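Local coordinates for protein migration inhibitory factor (Trichinella spiralis, PDB 1HFO) that belongs to the macrophage migration inhibitory factor family, small cytokine-like proteins that assemble as trimers of alpha/beta subunits, at residues Pro15-Ile29 and His75-Leu87. Sequence-based numbering, arbitrary orientation.
Sequences PSDFLSSTSALVGNI and HSAKLFDHLNTKL. Unlike the reference sequence in segment 75-87: Thr85 (reference Lys).
His75 meets Ile29 where two antiparallel helices, 18-30 and 69-87, lie side by side on the four-stranded sheet of the MIF fold; the axes of their short segments approach to 11.0 Å, their N-to-C directions 173° apart. The imidazole crosses the isoleucine obliquely, His75 ND1 lying 3.9 Å from Ile29 CD1, while NE2 is held by the carbonyl of Gly66. Lys78 lays its CD against Ile29 CG2 and then bends away, its ammonium pairing with Asp74. Leu79 brings its isobutyl group up to Ile29 and, more loosely, Leu25, though the modelled place of CD1 is doubtful; it also rests on Phe98 of the sheet. His82 is the polar centre of the contact, a knob in the hole formed by Phe18, Ser21, Thr22 and Leu25. With CG anti to the backbone N (chi1 177°), its ring is carried across to the facing helix: His82 NE2 donates to Thr22 OG1 at 2.9 Å, the acceptor almost in the ring plane. Ser21 OG lies at the same ring's edge, 3.1 Å from His82 CE1, and Leu25 CD2 packs 3.5 Å from His82 CB. Leu83 CD2 touches the edge of the Phe18 ring at CE1 and CZ, and Leu83 also packs on Phe3 of strand 2-7. Lys86 sets CB against that edge too, then carries NZ to a long salt bridge with Asp17 OD2 (3.8 Å), supplemented by a water joining NZ to OD1. Leu87 sets CD2 against Phe18 CD1 and Pro15 CD and also touches Leu5 and Ile41 of the sheet. Thr22 OG1, the acceptor from His82, in turn donates a hydrogen bond to Phe18 O at 2.6 Å and sits 3.3 Å above the centre of the Phe18 ring.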
loop_
_atom_site.group_PDB
_atom_site.type_symbol
_atom_site.label_atom_id
_atom_site.label_comp_id
_atom_site.label_asym_id
_atom_site.label_seq_id
_atom_site.Cartn_x
_atom_site.Cartn_y
_atom_site.Cartn_z
ATOM N N PRO A 15 -0.496 14.242 -16.275
ATOM C CA PRO A 15 -1.445 15.051 -17.050
ATOM C C PRO A 15 -2.810 15.205 -16.377
ATOM O O PRO A 15 -3.201 14.383 -15.549
ATOM C CB PRO A 15 -1.525 14.301 -18.372
ATOM C CG PRO A 15 -1.319 12.874 -17.947
ATOM C CD PRO A 15 -0.189 12.978 -16.957
ATOM N N SER A 16 -3.530 16.264 -16.753
ATOM C CA SER A 16 -4.848 16.552 -16.203
ATOM C C SER A 16 -5.861 15.433 -16.479
ATOM O O SER A 16 -6.824 15.283 -15.729
ATOM C CB SER A 16 -5.368 17.869 -16.781
ATOM O OG SER A 16 -5.556 17.747 -18.174
ATOM N N ASP A 17 -5.658 14.665 -17.552
ATOM C CA ASP A 17 -6.569 13.564 -17.872
ATOM C C ASP A 17 -6.056 12.203 -17.425
ATOM O O ASP A 17 -6.468 11.172 -17.955
ATOM C CB ASP A 17 -6.859 13.490 -19.369
ATOM C CG ASP A 17 -5.602 13.397 -20.214
ATOM O OD1 ASP A 17 -4.494 13.246 -19.660
ATOM O OD2 ASP A 17 -5.728 13.464 -21.450
ATOM N N PHE A 18 -5.158 12.186 -16.452
ATOM C CA PHE A 18 -4.655 10.895 -15.996
ATOM C C PHE A 18 -5.722 10.089 -15.235
ATOM O O PHE A 18 -5.927 8.912 -15.514
ATOM C CB PHE A 18 -3.441 11.083 -15.089
ATOM C CG PHE A 18 -2.900 9.791 -14.560
ATOM C CD1 PHE A 18 -2.207 8.926 -15.399
ATOM C CD2 PHE A 18 -3.160 9.399 -13.256
ATOM C CE1 PHE A 18 -1.783 7.679 -14.963
ATOM C CE2 PHE A 18 -2.736 8.128 -12.792
ATOM C CZ PHE A 18 -2.049 7.272 -13.651
ATOM N N LEU A 19 -6.386 10.731 -14.282
ATOM C CA LEU A 19 -7.393 10.044 -13.476
ATOM C C LEU A 19 -8.560 9.599 -14.339
ATOM O O LEU A 19 -9.041 8.478 -14.213
ATOM C CB LEU A 19 -7.868 10.947 -12.338
ATOM C CG LEU A 19 -6.762 11.302 -11.337
ATOM C CD1 LEU A 19 -7.256 12.320 -10.342
ATOM C CD2 LEU A 19 -6.287 10.025 -10.643
ATOM N N SER A 20 -9.015 10.459 -15.247
ATOM C CA SER A 20 -10.117 10.043 -16.092
ATOM C C SER A 20 -9.742 8.881 -17.022
ATOM O O SER A 20 -10.463 7.892 -17.105
ATOM C CB SER A 20 -10.637 11.231 -16.925
ATOM O OG SER A 20 -9.649 11.704 -17.823
ATOM N N SER A 21 -8.615 8.995 -17.722
ATOM C CA SER A 21 -8.221 7.949 -18.658
ATOM C C SER A 21 -7.935 6.630 -17.961
ATOM O O SER A 21 -8.217 5.574 -18.515
ATOM C CB SER A 21 -6.993 8.360 -19.478
ATOM O OG SER A 21 -5.861 8.651 -18.681
ATOM N N THR A 22 -7.372 6.709 -16.763
ATOM C CA THR A 22 -7.049 5.509 -16.004
ATOM C C THR A 22 -8.352 4.906 -15.460
ATOM O O THR A 22 -8.550 3.692 -15.513
ATOM C CB THR A 22 -6.064 5.858 -14.870
ATOM O OG1 THR A 22 -4.923 6.556 -15.415
ATOM C CG2 THR A 22 -5.593 4.596 -14.177
ATOM N N SER A 23 -9.254 5.755 -14.973
ATOM C CA SER A 23 -10.544 5.246 -14.459
ATOM C C SER A 23 -11.286 4.513 -15.577
ATOM O O SER A 23 -11.851 3.441 -15.388
ATOM C CB SER A 23 -11.425 6.382 -13.972
ATOM O OG SER A 23 -10.875 7.040 -12.853
ATOM N N ALA A 24 -11.293 5.120 -16.759
ATOM C CA ALA A 24 -11.940 4.522 -17.910
ATOM C C ALA A 24 -11.313 3.172 -18.260
ATOM O O ALA A 24 -12.008 2.197 -18.451
ATOM C CB ALA A 24 -11.841 5.467 -19.120
ATOM N N LEU A 25 -9.985 3.116 -18.332
ATOM C CA LEU A 25 -9.315 1.876 -18.688
ATOM C C LEU A 25 -9.545 0.746 -17.680
ATOM O O LEU A 25 -9.796 -0.397 -18.066
ATOM C CB LEU A 25 -7.812 2.126 -18.835
ATOM C CG LEU A 25 -6.994 0.905 -19.253
ATOM C CD1 LEU A 25 -7.437 0.416 -20.616
ATOM C CD2 LEU A 25 -5.524 1.283 -19.260
ATOM N N VAL A 26 -9.451 1.075 -16.394
ATOM C CA VAL A 26 -9.652 0.068 -15.360
ATOM C C VAL A 26 -11.064 -0.512 -15.420
ATOM O O VAL A 26 -11.249 -1.715 -15.338
ATOM C CB VAL A 26 -9.427 0.660 -13.960
ATOM C CG1 VAL A 26 -9.813 -0.381 -12.908
ATOM C CG2 VAL A 26 -7.957 1.063 -13.782
ATOM N N GLY A 27 -12.063 0.349 -15.549
ATOM C CA GLY A 27 -13.435 -0.129 -15.601
ATOM C C GLY A 27 -13.692 -0.951 -16.842
ATOM O O GLY A 27 -14.326 -2.006 -16.804
ATOM N N ASN A 28 -13.194 -0.466 -17.965
ATOM C CA ASN A 28 -13.398 -1.189 -19.194
ATOM C C ASN A 28 -12.690 -2.563 -19.168
ATOM O O ASN A 28 -13.299 -3.559 -19.555
ATOM C CB ASN A 28 -12.978 -0.311 -20.400
ATOM C CG ASN A 28 -13.834 0.987 -20.529
ATOM O OD1 ASN A 28 -15.042 0.981 -20.267
ATOM N ND2 ASN A 28 -13.200 2.089 -20.956
ATOM N N ILE A 29 -11.447 -2.662 -18.684
ATOM C CA ILE A 29 -10.790 -3.976 -18.677
ATOM C C ILE A 29 -11.336 -4.982 -17.662
ATOM O O ILE A 29 -11.260 -6.188 -17.885
ATOM C CB ILE A 29 -9.249 -3.903 -18.463
ATOM C CG1 ILE A 29 -8.926 -3.442 -17.046
ATOM C CG2 ILE A 29 -8.617 -2.985 -19.495
ATOM C CD1 ILE A 29 -7.448 -3.493 -16.710
ATOM N N HIS A 75 -4.256 -7.767 -19.025
ATOM C CA HIS A 75 -4.391 -6.604 -18.161
ATOM C C HIS A 75 -3.093 -5.813 -18.156
ATOM O O HIS A 75 -3.095 -4.585 -18.256
ATOM C CB HIS A 75 -4.685 -7.012 -16.710
ATOM C CG HIS A 75 -6.039 -7.614 -16.505
ATOM N ND1 HIS A 75 -7.101 -7.367 -17.346
ATOM C CD2 HIS A 75 -6.517 -8.413 -15.522
ATOM C CE1 HIS A 75 -8.176 -7.985 -16.890
ATOM N NE2 HIS A 75 -7.848 -8.626 -15.784
ATOM N N SER A 76 -1.980 -6.531 -18.002
ATOM C CA SER A 76 -0.657 -5.916 -17.929
ATOM C C SER A 76 -0.209 -5.160 -19.175
ATOM O O SER A 76 0.376 -4.072 -19.085
ATOM C CB SER A 76 0.403 -6.978 -17.605
ATOM O OG SER A 76 1.654 -6.352 -17.374
ATOM N N ALA A 77 -0.452 -5.756 -20.334
ATOM C CA ALA A 77 -0.062 -5.138 -21.589
ATOM C C ALA A 77 -0.746 -3.777 -21.688
ATOM O O ALA A 77 -0.099 -2.757 -21.920
ATOM C CB ALA A 77 -0.476 -6.025 -22.744
ATOM N N LYS A 78 -2.056 -3.771 -21.473
ATOM C CA LYS A 78 -2.847 -2.541 -21.561
ATOM C C LYS A 78 -2.478 -1.477 -20.527
ATOM O O LYS A 78 -2.347 -0.287 -20.855
ATOM C CB LYS A 78 -4.327 -2.890 -21.440
ATOM C CG LYS A 78 -4.846 -3.774 -22.562
ATOM C CD LYS A 78 -6.351 -3.885 -22.499
ATOM C CE LYS A 78 -6.840 -5.219 -23.040
ATOM N NZ LYS A 78 -6.345 -5.484 -24.415
ATOM N N LEU A 79 -2.336 -1.897 -19.268
ATOM C CA LEU A 79 -1.992 -0.966 -18.209
ATOM C C LEU A 79 -0.602 -0.372 -18.400
ATOM O O LEU A 79 -0.393 0.814 -18.163
ATOM C CB LEU A 79 -2.076 -1.659 -16.834
ATOM C CG LEU A 79 -3.449 -1.753 -16.160
ATOM C CD1 LEU A 79 -4.450 -2.360 -17.114
ATOM C CD2 LEU A 79 -3.348 -2.583 -14.877
ATOM N N PHE A 80 0.363 -1.189 -18.804
ATOM C CA PHE A 80 1.706 -0.673 -18.998
ATOM C C PHE A 80 1.791 0.291 -20.171
ATOM O O PHE A 80 2.486 1.303 -20.095
ATOM C CB PHE A 80 2.695 -1.811 -19.181
ATOM C CG PHE A 80 3.222 -2.350 -17.887
ATOM C CD1 PHE A 80 2.436 -3.170 -17.087
ATOM C CD2 PHE A 80 4.496 -2.012 -17.456
ATOM C CE1 PHE A 80 2.924 -3.653 -15.853
ATOM C CE2 PHE A 80 4.992 -2.483 -16.238
ATOM C CZ PHE A 80 4.192 -3.310 -15.435
ATOM N N ASP A 81 1.081 -0.022 -21.245
ATOM C CA ASP A 81 1.055 0.868 -22.404
ATOM C C ASP A 81 0.469 2.209 -21.955
ATOM O O ASP A 81 1.019 3.276 -22.229
ATOM C CB ASP A 81 0.205 0.259 -23.524
ATOM C CG ASP A 81 -0.189 1.279 -24.581
ATOM O OD1 ASP A 81 0.714 1.929 -25.152
ATOM O OD2 ASP A 81 -1.406 1.430 -24.839
ATOM N N HIS A 82 -0.631 2.144 -21.215
ATOM C CA HIS A 82 -1.283 3.344 -20.722
ATOM C C HIS A 82 -0.370 4.191 -19.832
ATOM O O HIS A 82 -0.229 5.394 -20.029
ATOM C CB HIS A 82 -2.562 2.946 -19.961
ATOM C CG HIS A 82 -3.270 4.104 -19.342
ATOM N ND1 HIS A 82 -3.929 5.056 -20.089
ATOM C CD2 HIS A 82 -3.364 4.503 -18.053
ATOM C CE1 HIS A 82 -4.395 5.994 -19.285
ATOM N NE2 HIS A 82 -4.063 5.683 -18.046
ATOM N N LEU A 83 0.265 3.567 -18.839
ATOM C CA LEU A 83 1.141 4.306 -17.948
ATOM C C LEU A 83 2.385 4.891 -18.659
ATOM O O LEU A 83 2.803 6.013 -18.375
ATOM C CB LEU A 83 1.549 3.393 -16.781
ATOM C CG LEU A 83 0.345 2.949 -15.928
ATOM C CD1 LEU A 83 0.778 1.856 -14.949
ATOM C CD2 LEU A 83 -0.219 4.141 -15.163
ATOM N N ASN A 84 2.975 4.116 -19.561
ATOM C CA ASN A 84 4.138 4.585 -20.312
ATOM C C ASN A 84 3.725 5.819 -21.131
ATOM O O ASN A 84 4.439 6.815 -21.184
ATOM C CB ASN A 84 4.623 3.466 -21.241
ATOM C CG ASN A 84 5.747 3.908 -22.150
ATOM O OD1 ASN A 84 5.692 3.699 -23.363
ATOM N ND2 ASN A 84 6.774 4.519 -21.572
ATOM N N THR A 85 2.547 5.758 -21.740
ATOM C CA THR A 85 2.059 6.875 -22.546
ATOM C C THR A 85 1.737 8.145 -21.757
ATOM O O THR A 85 2.056 9.251 -22.193
ATOM C CB THR A 85 0.807 6.457 -23.339
ATOM O OG1 THR A 85 1.146 5.390 -24.234
ATOM C CG2 THR A 85 0.242 7.638 -24.135
ATOM N N LYS A 86 1.112 7.997 -20.589
ATOM C CA LYS A 86 0.722 9.153 -19.785
ATOM C C LYS A 86 1.769 9.736 -18.849
ATOM O O LYS A 86 1.781 10.944 -18.593
ATOM C CB LYS A 86 -0.521 8.812 -18.956
ATOM C CG LYS A 86 -1.740 8.448 -19.766
ATOM C CD LYS A 86 -2.235 9.611 -20.628
ATOM C CE LYS A 86 -3.419 9.162 -21.474
ATOM N NZ LYS A 86 -3.899 10.269 -22.366
ATOM N N LEU A 87 2.636 8.879 -18.320
ATOM C CA LEU A 87 3.656 9.323 -17.387
ATOM C C LEU A 87 5.061 9.265 -17.968
ATOM O O LEU A 87 5.996 9.815 -17.381
ATOM C CB LEU A 87 3.587 8.471 -16.124
ATOM C CG LEU A 87 2.158 8.301 -15.588
ATOM C CD1 LEU A 87 2.211 7.517 -14.298
ATOM C CD2 LEU A 87 1.503 9.655 -15.355
HETATM O O HOH W 1 -2.147 12.765 -21.565
#